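5-formyl-3-hydroxy-2-methylpyridine 4-carboxylate 5-dehydrogenase (PDB 4OM8) catalyses the NAD(+)-dependent oxidation of 5-formyl-3-hydroxy-2-methylpyridine-4-carboxylate in vitamin B6 breakdown and can also reduce the same aldehyde with NADH to 4-pyridoxic acid. Local coordinates at residues A[16-21]-A[26-31]; A[21-26]-A[51-56]; A[119-124]-A[179-184]; A[132-137]-A[154-159]. All blocks are in the same frame, centred on the assembly; numbering follows the deposited sequence.

Contact 1: residues A[16-21]-A[26-31]; sequences GMAARL and LQVVAY. With NAD (nicotinamide-adenine-dinucleotide), chain C.
A18 meets V28 where helix 14-23 lies against strand 27-31. Its CB points at the strand and packs on CG1 of V28 at 3.9 Å. One turn later L21 takes over. Its CB rests on the other methyl of V28, CG2, at 3.8 Å. V28 serves both residues because its methyls diverge: CG1 is anti to the backbone N (chi1 179°), while CG2 lies beside that N and faces L21. Cutting this valine back to an alanine would remove both methyl contacts and is likely to open a gap beneath A18 and L21. The carbonyl of L21 also receives a weak hydrogen bond from the amide of L26, 3.4 Å from L26 N to L21 O. CB of L26 sits close to the same oxygen. At the far end of the strand Y31 belongs to the NAD pocket; its CE2 lies 3.6 Å from C2A of the adenine, with the ring oblique to it. The contact is the helix-to-second-strand packing of the first Rossmann beta-alpha-beta unit, strand 4-8, helix 14-23 and strand 27-31. I7 of strand 4-8 touches both A18 and V28. V67 of strand 66-70 also touches A18, and helix 35-54 covers A19.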
# COMPACT_ATOMS: atom_id res chain seq x y z
N GLY A 16 22.52 -7.38 1.74
CA GLY A 16 21.91 -6.36 2.57
C GLY A 16 21.57 -6.87 3.96
O GLY A 16 21.66 -6.14 4.95
N MET A 17 21.15 -8.13 4.02
CA MET A 17 20.87 -8.79 5.29
C MET A 17 22.13 -8.84 6.16
O MET A 17 22.10 -8.51 7.36
CB MET A 17 20.34 -10.20 5.04
CG MET A 17 19.87 -10.88 6.30
SD MET A 17 19.50 -12.63 6.04
CE MET A 17 18.12 -12.52 4.89
N ALA A 18 23.23 -9.25 5.54
CA ALA A 18 24.51 -9.34 6.25
C ALA A 18 24.94 -7.96 6.75
O ALA A 18 25.30 -7.80 7.93
CB ALA A 18 25.59 -9.94 5.35
N ALA A 19 24.89 -6.98 5.87
CA ALA A 19 25.28 -5.62 6.25
C ALA A 19 24.42 -5.10 7.41
O ALA A 19 24.93 -4.50 8.35
CB ALA A 19 25.18 -4.70 5.06
N ARG A 20 23.11 -5.34 7.34
CA ARG A 20 22.21 -4.77 8.34
C ARG A 20 22.42 -5.42 9.69
O ARG A 20 22.36 -4.75 10.72
CB ARG A 20 20.75 -4.92 7.92
CG ARG A 20 19.77 -4.32 8.93
CD ARG A 20 20.05 -2.84 9.09
NE ARG A 20 19.21 -2.17 10.09
CZ ARG A 20 19.52 -2.09 11.38
NH1 ARG A 20 20.63 -2.67 11.85
NH2 ARG A 20 18.72 -1.43 12.21
N LEU A 21 22.63 -6.74 9.69
CA LEU A 21 22.89 -7.43 10.93
C LEU A 21 24.22 -7.00 11.55
O LEU A 21 24.30 -6.78 12.76
CB LEU A 21 22.88 -8.95 10.70
CG LEU A 21 21.49 -9.51 10.38
CD1 LEU A 21 21.60 -10.95 9.89
CD2 LEU A 21 20.58 -9.44 11.61
N LEU A 26 26.38 -7.39 15.37
CA LEU A 26 26.54 -8.84 15.29
C LEU A 26 27.74 -9.23 14.44
O LEU A 26 28.12 -8.50 13.52
CB LEU A 26 25.28 -9.47 14.71
CG LEU A 26 24.02 -9.58 15.57
CD1 LEU A 26 24.24 -10.47 16.80
CD2 LEU A 26 23.45 -8.23 16.00
N GLN A 27 28.34 -10.38 14.74
CA GLN A 27 29.36 -10.94 13.87
C GLN A 27 28.68 -11.78 12.80
O GLN A 27 27.94 -12.69 13.15
CB GLN A 27 30.35 -11.80 14.65
CG GLN A 27 31.24 -12.66 13.77
CD GLN A 27 32.01 -13.70 14.57
OE1 GLN A 27 32.91 -13.35 15.35
NE2 GLN A 27 31.67 -14.98 14.37
N VAL A 28 28.92 -11.48 11.53
CA VAL A 28 28.24 -12.18 10.45
C VAL A 28 29.25 -12.86 9.55
O VAL A 28 30.18 -12.21 9.06
CB VAL A 28 27.36 -11.21 9.61
CG1 VAL A 28 26.68 -11.95 8.45
CG2 VAL A 28 26.34 -10.52 10.48
N VAL A 29 29.08 -14.17 9.33
CA VAL A 29 29.87 -14.87 8.31
C VAL A 29 28.89 -15.47 7.31
O VAL A 29 27.92 -16.12 7.70
CB VAL A 29 30.79 -15.94 8.93
CG1 VAL A 29 31.68 -16.55 7.86
CG2 VAL A 29 31.66 -15.33 10.02
N ALA A 30 29.12 -15.23 6.03
CA ALA A 30 28.15 -15.64 5.02
C ALA A 30 28.79 -16.54 3.99
O ALA A 30 29.98 -16.39 3.65
CB ALA A 30 27.54 -14.42 4.35
N TYR A 31 27.99 -17.47 3.48
CA TYR A 31 28.45 -18.52 2.58
C TYR A 31 27.52 -18.66 1.40
O TYR A 31 26.32 -18.49 1.54
CB TYR A 31 28.55 -19.85 3.33
CG TYR A 31 28.66 -21.08 2.45
CD1 TYR A 31 29.89 -21.49 1.95
CD2 TYR A 31 27.54 -21.84 2.14
CE1 TYR A 31 30.00 -22.62 1.14
CE2 TYR A 31 27.64 -22.96 1.34
CZ TYR A 31 28.86 -23.34 0.83
OH TYR A 31 28.95 -24.46 0.04
PA NAD C . 18.40 -15.95 -5.02
O1A NAD C . 18.06 -16.99 -6.08
O2A NAD C . 18.67 -14.51 -5.42
O5B NAD C . 19.67 -16.49 -4.20
C5B NAD C . 19.79 -17.84 -3.78
C4B NAD C . 21.26 -18.11 -3.48
O4B NAD C . 21.39 -19.38 -2.83
C3B NAD C . 22.09 -18.15 -4.76
O3B NAD C . 23.17 -17.21 -4.68
C2B NAD C . 22.59 -19.59 -4.81
O2B NAD C . 23.88 -19.75 -5.41
C1B NAD C . 22.59 -19.97 -3.35
N9A NAD C . 22.56 -21.42 -3.05
C8A NAD C . 21.94 -22.39 -3.73
N7A NAD C . 22.13 -23.59 -3.13
C5A NAD C . 22.89 -23.38 -2.04
C6A NAD C . 23.46 -24.21 -0.96
N6A NAD C . 23.26 -25.55 -0.91
N1A NAD C . 24.20 -23.58 -0.02
C2A NAD C . 24.42 -22.26 -0.05
N3A NAD C . 23.93 -21.45 -1.00
C4A NAD C . 23.17 -21.95 -2.00
O3 NAD C . 17.25 -16.06 -3.89
PN NAD C . 16.70 -14.88 -2.96
O1N NAD C . 15.74 -14.01 -3.76
O2N NAD C . 17.81 -14.20 -2.18
O5D NAD C . 15.80 -15.70 -1.91
C5D NAD C . 16.39 -16.63 -0.99
C4D NAD C . 15.28 -17.10 -0.05
O4D NAD C . 14.69 -15.95 0.53
C3D NAD C . 14.16 -17.83 -0.78
O3D NAD C . 13.60 -18.77 0.14
C2D NAD C . 13.13 -16.74 -1.04
O2D NAD C . 11.80 -17.26 -1.10
C1D NAD C . 13.30 -15.86 0.18
N1N NAD C . 12.93 -14.45 -0.01
C2N NAD C . 13.08 -13.81 -1.19
C3N NAD C . 12.73 -12.46 -1.30
C7N NAD C . 12.83 -11.70 -2.59
O7N NAD C . 13.65 -12.00 -3.45
N7N NAD C . 11.98 -10.69 -2.77
C4N NAD C . 12.23 -11.79 -0.19
C5N NAD C . 12.10 -12.47 1.01
C6N NAD C . 12.47 -13.81 1.07

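Contact 2: residues A[21-26]-A[51-56]; sequences LARGGL and VLDALG
R23 and D53 form a salt bridge between the ends of two helices. The stronger bond runs from NH1 of R23 to OD1 of D53 at 2.9 Å, and it meets the oxygen nearly along its C-O axis. The N-H...O angle is 144°. OD1 is tilted out of the guanidinium plane, and the guanidinium and carboxylate planes are 44° apart. The group is therefore not paired flat with both carboxylate oxygens. NH2 reaches the same OD1 only weakly, at 3.4 Å. R23 has further partners: its NH2 forms a salt bridge with E49, one turn back on helix 35-54, and its NH1 bonds to the carbonyl of I57. Two acids and a carbonyl thus share one guanidinium and limit its rotation.

Both helices finish in a Schellman motif closed by a glycine with positive phi. G25 N bonds to A22 O at 2.9 Å, and G56 N bonds to D53 O at the same distance. D53 thus pairs with R23 through its side chain and helps close its own helix through its backbone.

The apolar part of the contact is L52. Its CB lies over one face of the R23 guanidinium, offset toward the rim, 3.6 Å from R23 CZ. Its CD1 packs on CB of R23 at 3.8 Å. The arginine can fold over the leucine because its chain bends at chi2 and chi3, both 64°. Deeper in, L52 continues onto A19 and R20 of helix 14-23, while D53 stays on the exposed side.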
# COMPACT_ATOMS: atom_id res chain seq x y z
N LEU A 21 22.63 -6.74 9.69
CA LEU A 21 22.89 -7.43 10.93
C LEU A 21 24.22 -7.00 11.55
O LEU A 21 24.30 -6.78 12.76
CB LEU A 21 22.88 -8.95 10.70
CG LEU A 21 21.49 -9.51 10.38
CD1 LEU A 21 21.60 -10.95 9.89
CD2 LEU A 21 20.58 -9.44 11.61
N ALA A 22 25.25 -6.86 10.73
CA ALA A 22 26.54 -6.40 11.26
C ALA A 22 26.45 -4.99 11.82
O ALA A 22 27.11 -4.67 12.80
CB ALA A 22 27.60 -6.47 10.19
N ARG A 23 25.64 -4.15 11.18
CA ARG A 23 25.49 -2.77 11.64
C ARG A 23 24.85 -2.75 13.04
O ARG A 23 25.01 -1.80 13.80
CB ARG A 23 24.64 -1.98 10.63
CG ARG A 23 24.57 -0.47 10.88
CD ARG A 23 25.93 0.20 10.75
NE ARG A 23 26.46 0.10 9.39
CZ ARG A 23 26.46 1.11 8.51
NH1 ARG A 23 25.94 2.28 8.85
NH2 ARG A 23 26.97 0.93 7.30
N GLY A 24 24.12 -3.81 13.38
CA GLY A 24 23.54 -3.95 14.71
C GLY A 24 24.53 -4.47 15.75
O GLY A 24 24.18 -4.61 16.92
N GLY A 25 25.76 -4.74 15.34
CA GLY A 25 26.78 -5.17 16.28
C GLY A 25 27.11 -6.65 16.20
O GLY A 25 28.02 -7.12 16.87
N LEU A 26 26.38 -7.39 15.37
CA LEU A 26 26.54 -8.84 15.29
C LEU A 26 27.74 -9.23 14.44
O LEU A 26 28.12 -8.50 13.52
CB LEU A 26 25.28 -9.47 14.71
CG LEU A 26 24.02 -9.58 15.57
CD1 LEU A 26 24.24 -10.47 16.80
CD2 LEU A 26 23.45 -8.23 16.00
N VAL A 51 24.02 2.74 1.97
CA VAL A 51 22.58 2.92 2.18
C VAL A 51 22.28 2.97 3.67
O VAL A 51 21.49 3.78 4.13
CB VAL A 51 21.79 1.81 1.49
CG1 VAL A 51 20.35 1.76 2.01
CG2 VAL A 51 21.82 2.01 -0.02
N LEU A 52 22.95 2.12 4.45
CA LEU A 52 22.74 2.14 5.89
C LEU A 52 23.18 3.48 6.48
O LEU A 52 22.54 4.00 7.39
CB LEU A 52 23.50 0.99 6.55
CG LEU A 52 22.99 -0.41 6.21
CD1 LEU A 52 23.84 -1.44 6.94
CD2 LEU A 52 21.56 -0.56 6.63
N ASP A 53 24.26 4.04 5.94
CA ASP A 53 24.70 5.38 6.36
C ASP A 53 23.61 6.41 6.06
O ASP A 53 23.28 7.24 6.89
CB ASP A 53 25.99 5.79 5.66
CG ASP A 53 27.19 4.95 6.08
OD1 ASP A 53 27.14 4.29 7.14
OD2 ASP A 53 28.20 4.98 5.34
N ALA A 54 23.07 6.33 4.85
CA ALA A 54 22.05 7.26 4.39
C ALA A 54 20.78 7.13 5.21
O ALA A 54 20.02 8.08 5.34
CB ALA A 54 21.76 7.04 2.92
N LEU A 55 20.54 5.94 5.76
CA LEU A 55 19.39 5.73 6.64
C LEU A 55 19.65 6.20 8.06
O LEU A 55 18.75 6.20 8.90
CB LEU A 55 19.01 4.25 6.65
CG LEU A 55 18.26 3.76 5.41
CD1 LEU A 55 18.22 2.25 5.39
CD2 LEU A 55 16.83 4.35 5.37
N GLY A 56 20.89 6.60 8.34
CA GLY A 56 21.26 7.09 9.65
C GLY A 56 21.32 5.99 10.70
O GLY A 56 21.07 6.24 11.88

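Contact 3: residues A[119-124]-A[179-184]; sequences PITKLQ and KKDVPG
The first turn of helix 120-123 is held here by a carboxylate from a distant part of the chain. D181 sits in the loop between strand 174-178 and helix 187-203, and its carboxylate grips the start of the short helix, touching P119, I120 and T121. P119, at the N-cap position, has no polar side chain to offer the amides. The aspartate takes them over. Its OD1 accepts from the backbone N of I120 at 3.2 Å, and its OD2 from the backbone N of T121 at 2.8 Å. Both donors come on the syn side, 21° and 31° out of the carboxylate plane. OD2 also takes a second bond, from T121 OG1 at 2.7 Å, through its anti lone pair. CG of D181 stands anti to the backbone N (chi1 -174°), which carries the carboxylate out to the helix end. Around it, CB of P119 lies 3.6 Å from OD2, and CG1 of I120 lies 3.9 Å from OD1. D181 is itself the centre of an inverse gamma turn. Beside it, K180 of the loop bonds through NZ to the carbonyl of R204 of the second subunit. T121 OG1 also bonds to the amide of E154. Three hydrogen bonds fix the rotation of the carboxylate, and the positive end of the helix dipole would be expected to stabilise its negative charge.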
# COMPACT_ATOMS: atom_id res chain seq x y z
N PRO A 119 6.05 -23.89 4.24
CA PRO A 119 5.67 -23.86 5.66
C PRO A 119 6.84 -24.18 6.58
O PRO A 119 7.63 -25.09 6.29
CB PRO A 119 4.59 -24.95 5.77
CG PRO A 119 4.11 -25.16 4.39
CD PRO A 119 5.24 -24.84 3.46
N ILE A 120 6.96 -23.42 7.66
CA ILE A 120 8.02 -23.67 8.63
C ILE A 120 7.83 -25.08 9.20
O ILE A 120 8.79 -25.77 9.51
CB ILE A 120 8.01 -22.62 9.76
CG1 ILE A 120 8.07 -21.20 9.17
CG2 ILE A 120 9.17 -22.84 10.71
CD1 ILE A 120 9.17 -20.99 8.12
N THR A 121 6.57 -25.50 9.29
CA THR A 121 6.25 -26.84 9.79
C THR A 121 6.87 -27.94 8.92
O THR A 121 7.32 -28.98 9.45
CB THR A 121 4.73 -27.01 9.85
OG1 THR A 121 4.21 -26.09 10.81
CG2 THR A 121 4.35 -28.44 10.26
N LYS A 122 6.92 -27.71 7.61
CA LYS A 122 7.58 -28.66 6.72
C LYS A 122 9.09 -28.59 6.83
O LYS A 122 9.78 -29.61 6.90
CB LYS A 122 7.16 -28.43 5.27
CG LYS A 122 5.78 -28.97 4.94
CD LYS A 122 5.51 -28.86 3.46
CE LYS A 122 4.09 -29.32 3.15
NZ LYS A 122 3.82 -29.33 1.69
N LEU A 123 9.62 -27.37 6.88
CA LEU A 123 11.07 -27.18 6.93
C LEU A 123 11.68 -27.83 8.16
O LEU A 123 12.74 -28.46 8.07
CB LEU A 123 11.41 -25.70 6.89
CG LEU A 123 11.08 -25.01 5.56
CD1 LEU A 123 11.42 -23.53 5.63
CD2 LEU A 123 11.84 -25.69 4.42
N GLN A 124 11.02 -27.71 9.31
CA GLN A 124 11.64 -28.15 10.56
C GLN A 124 11.61 -29.67 10.71
O GLN A 124 12.28 -30.23 11.59
CB GLN A 124 11.00 -27.46 11.77
CG GLN A 124 9.55 -27.84 12.01
CD GLN A 124 8.83 -26.91 12.98
OE1 GLN A 124 7.60 -26.89 13.01
NE2 GLN A 124 9.58 -26.17 13.79
N LYS A 179 1.33 -15.80 14.15
CA LYS A 179 0.96 -16.76 15.19
C LYS A 179 0.43 -18.08 14.66
O LYS A 179 0.18 -19.00 15.44
CB LYS A 179 -0.07 -16.13 16.13
CG LYS A 179 0.47 -14.93 16.89
CD LYS A 179 -0.61 -14.08 17.54
CE LYS A 179 -0.96 -14.57 18.93
NZ LYS A 179 -1.97 -13.65 19.55
N LYS A 180 0.28 -18.17 13.35
CA LYS A 180 -0.05 -19.43 12.70
C LYS A 180 0.79 -19.57 11.44
O LYS A 180 1.02 -18.59 10.72
CB LYS A 180 -1.55 -19.51 12.37
CG LYS A 180 -2.46 -19.47 13.60
CD LYS A 180 -3.93 -19.64 13.24
CE LYS A 180 -4.80 -19.41 14.48
NZ LYS A 180 -6.26 -19.47 14.17
N ASP A 181 1.23 -20.79 11.17
CA ASP A 181 2.04 -21.09 10.00
C ASP A 181 1.17 -21.23 8.74
O ASP A 181 1.06 -22.30 8.15
CB ASP A 181 2.84 -22.37 10.29
CG ASP A 181 3.86 -22.73 9.23
OD1 ASP A 181 4.30 -21.87 8.44
OD2 ASP A 181 4.23 -23.93 9.20
N VAL A 182 0.53 -20.12 8.34
CA VAL A 182 -0.36 -20.11 7.19
C VAL A 182 0.41 -19.79 5.90
O VAL A 182 1.45 -19.12 5.96
CB VAL A 182 -1.51 -19.09 7.37
CG1 VAL A 182 -2.37 -19.49 8.55
CG2 VAL A 182 -0.97 -17.68 7.55
N PRO A 183 -0.10 -20.27 4.75
CA PRO A 183 0.60 -20.01 3.49
C PRO A 183 0.79 -18.51 3.24
O PRO A 183 -0.19 -17.77 3.28
CB PRO A 183 -0.33 -20.63 2.44
CG PRO A 183 -1.04 -21.74 3.18
CD PRO A 183 -1.24 -21.19 4.58
N GLY A 184 2.02 -18.08 3.01
CA GLY A 184 2.28 -16.67 2.75
C GLY A 184 2.37 -15.82 4.01
O GLY A 184 2.48 -14.61 3.91

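Contact 4: residues A[132-137]-A[154-159]; sequences RMVGMH and EKTAPQ. With NAD (nicotinamide-adenine-dinucleotide), chain C.
T156 is tied to M133 by a short hydrogen bond, and this is the tight part of the contact. OG1 of T156 donates to the carbonyl O of M133 at 2.6 Å, with a C=O...donor angle of 161°. The hydroxyl lies beside the backbone N of T156 (chi1 -58°), which turns it toward the strand. OG1 has other partners in the amide of G153 and NE2 of Q124. CG2 of T156 also comes close to the carbonyl, 3.4 Å from M133 O. The apolar side of the contact is looser. The same methyl meets CB and CG2 of V134 at 4.1 Å each, and the two side chains cross at about a right angle. With a valine here, the M133 carbonyl would probably lose its donor, and the G153 amide and Q124 NE2 the oxygen that accepts from them. On both sides of T156 in the sequence the segment is exposed: E154 and K155 before it, P158 and Q159 after. The other end of strand 133-137 is buried at the cofactor. There H137, inferred to be important for catalysis, has NE2 3.7 Å from C5N of the NAD nicotinamide; its ND1 bonds to E149 and its NE2 to S116. In the sheet, strand 133-137 runs between 110-113 and the antiparallel 147-151. Helix 158-170, starting just after T156, covers V134 and M136 through T160, I164 and I168.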
# COMPACT_ATOMS: atom_id res chain seq x y z
N ARG A 132 14.05 -25.30 17.65
CA ARG A 132 14.89 -24.11 17.46
C ARG A 132 14.92 -23.67 16.00
O ARG A 132 15.77 -22.84 15.61
CB ARG A 132 16.33 -24.34 17.98
CG ARG A 132 17.02 -25.66 17.59
CD ARG A 132 17.37 -25.77 16.08
NE ARG A 132 17.97 -27.09 15.82
CZ ARG A 132 19.27 -27.34 15.91
NH1 ARG A 132 20.12 -26.36 16.22
NH2 ARG A 132 19.73 -28.57 15.68
N MET A 133 14.01 -24.20 15.19
CA MET A 133 13.87 -23.72 13.81
C MET A 133 12.61 -22.87 13.69
O MET A 133 11.57 -23.19 14.24
CB MET A 133 13.81 -24.86 12.80
CG MET A 133 13.44 -24.35 11.40
SD MET A 133 13.70 -25.53 10.08
CE MET A 133 15.47 -25.48 9.92
N VAL A 134 12.74 -21.77 12.96
CA VAL A 134 11.71 -20.74 12.90
C VAL A 134 11.79 -20.01 11.57
O VAL A 134 12.84 -20.03 10.91
CB VAL A 134 11.91 -19.74 14.08
CG1 VAL A 134 13.24 -18.99 13.94
CG2 VAL A 134 10.75 -18.77 14.23
N GLY A 135 10.70 -19.38 11.17
CA GLY A 135 10.75 -18.49 10.03
C GLY A 135 11.19 -17.10 10.44
O GLY A 135 10.72 -16.57 11.45
N MET A 136 12.13 -16.53 9.69
CA MET A 136 12.54 -15.15 9.86
C MET A 136 12.50 -14.54 8.46
O MET A 136 13.47 -14.65 7.70
CB MET A 136 13.94 -15.05 10.48
CG MET A 136 14.40 -13.64 10.80
SD MET A 136 16.16 -13.67 11.18
CE MET A 136 16.36 -12.04 11.93
N HIS A 137 11.37 -13.94 8.13
CA HIS A 137 11.09 -13.59 6.75
C HIS A 137 11.31 -12.11 6.51
O HIS A 137 10.53 -11.27 6.95
CB HIS A 137 9.66 -13.99 6.40
CG HIS A 137 9.26 -13.64 5.00
ND1 HIS A 137 8.27 -12.72 4.73
CD2 HIS A 137 9.73 -14.07 3.80
CE1 HIS A 137 8.14 -12.61 3.42
NE2 HIS A 137 9.01 -13.42 2.83
N GLU A 154 4.77 -25.69 13.62
CA GLU A 154 4.03 -26.43 14.63
C GLU A 154 4.90 -26.86 15.81
O GLU A 154 4.42 -26.93 16.95
CB GLU A 154 3.36 -27.64 13.99
CG GLU A 154 2.45 -28.41 14.93
CD GLU A 154 1.17 -27.67 15.26
OE1 GLU A 154 0.84 -26.68 14.56
OE2 GLU A 154 0.48 -28.08 16.22
N LYS A 155 6.18 -27.13 15.55
CA LYS A 155 7.08 -27.63 16.57
C LYS A 155 8.01 -26.55 17.14
O LYS A 155 8.81 -26.83 18.02
CB LYS A 155 7.94 -28.78 16.01
CG LYS A 155 7.16 -30.04 15.62
CD LYS A 155 8.13 -31.13 15.15
CE LYS A 155 7.41 -32.41 14.76
NZ LYS A 155 6.56 -32.94 15.86
N THR A 156 7.91 -25.33 16.63
CA THR A 156 8.80 -24.27 17.10
C THR A 156 8.50 -23.87 18.55
O THR A 156 7.35 -23.65 18.91
CB THR A 156 8.69 -23.01 16.21
OG1 THR A 156 9.00 -23.34 14.85
CG2 THR A 156 9.64 -21.93 16.68
N ALA A 157 9.54 -23.80 19.38
CA ALA A 157 9.36 -23.37 20.76
C ALA A 157 9.00 -21.89 20.80
O ALA A 157 9.56 -21.09 20.07
CB ALA A 157 10.62 -23.62 21.56
N PRO A 158 8.04 -21.53 21.67
CA PRO A 158 7.72 -20.12 21.87
C PRO A 158 8.97 -19.30 22.21
O PRO A 158 9.08 -18.17 21.76
CB PRO A 158 6.74 -20.15 23.04
CG PRO A 158 6.03 -21.45 22.86
CD PRO A 158 7.10 -22.42 22.38
N GLN A 159 9.90 -19.89 22.97
CA GLN A 159 11.16 -19.22 23.31
C GLN A 159 11.98 -18.85 22.07
O GLN A 159 12.66 -17.83 22.04
CB GLN A 159 12.00 -20.11 24.23
CG GLN A 159 11.43 -20.28 25.64
CD GLN A 159 10.21 -21.19 25.69
OE1 GLN A 159 9.96 -21.97 24.78
NE2 GLN A 159 9.44 -21.07 26.78
PA NAD C . 18.40 -15.95 -5.02
O1A NAD C . 18.06 -16.99 -6.08
O2A NAD C . 18.67 -14.51 -5.42
O5B NAD C . 19.67 -16.49 -4.20
C5B NAD C . 19.79 -17.84 -3.78
C4B NAD C . 21.26 -18.11 -3.48
O4B NAD C . 21.39 -19.38 -2.83
C3B NAD C . 22.09 -18.15 -4.76
O3B NAD C . 23.17 -17.21 -4.68
C2B NAD C . 22.59 -19.59 -4.81
O2B NAD C . 23.88 -19.75 -5.41
C1B NAD C . 22.59 -19.97 -3.35
N9A NAD C . 22.56 -21.42 -3.05
C8A NAD C . 21.94 -22.39 -3.73
N7A NAD C . 22.13 -23.59 -3.13
C5A NAD C . 22.89 -23.38 -2.04
C6A NAD C . 23.46 -24.21 -0.96
N6A NAD C . 23.26 -25.55 -0.91
N1A NAD C . 24.20 -23.58 -0.02
C2A NAD C . 24.42 -22.26 -0.05
N3A NAD C . 23.93 -21.45 -1.00
C4A NAD C . 23.17 -21.95 -2.00
O3 NAD C . 17.25 -16.06 -3.89
PN NAD C . 16.70 -14.88 -2.96
O1N NAD C . 15.74 -14.01 -3.76
O2N NAD C . 17.81 -14.20 -2.18
O5D NAD C . 15.80 -15.70 -1.91
C5D NAD C . 16.39 -16.63 -0.99
C4D NAD C . 15.28 -17.10 -0.05
O4D NAD C . 14.69 -15.95 0.53
C3D NAD C . 14.16 -17.83 -0.78
O3D NAD C . 13.60 -18.77 0.14
C2D NAD C . 13.13 -16.74 -1.04
O2D NAD C . 11.80 -17.26 -1.10
C1D NAD C . 13.30 -15.86 0.18
N1N NAD C . 12.93 -14.45 -0.01
C2N NAD C . 13.08 -13.81 -1.19
C3N NAD C . 12.73 -12.46 -1.30
C7N NAD C . 12.83 -11.70 -2.59
O7N NAD C . 13.65 -12.00 -3.45
N7N NAD C . 11.98 -10.69 -2.77
C4N NAD C . 12.23 -11.79 -0.19
C5N NAD C . 12.10 -12.47 1.01
C6N NAD C . 12.47 -13.81 1.07

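All four contacts lie in the NAD-binding domain. Contacts 1 and 4 are buried and reach the same sheet, and each has a residue beside NAD: the adenine in contact 1, the nicotinamide in contact 4. Contacts 2 and 3 are only partly buried and rely more on charge. Contact 1 is mostly methyl packing, contact 2 a salt bridge over a leucine, contact 3 a carboxylate on helix amides, and contact 4 a hydroxyl on a strand carbonyl. Contacts 1 and 2 share helix 14-23. Contact 4 is nested in the loop closed by contact 3, and the two touch through Q124 and K155. Contacts 2 and 3 lie on opposite sides of the chain's centre.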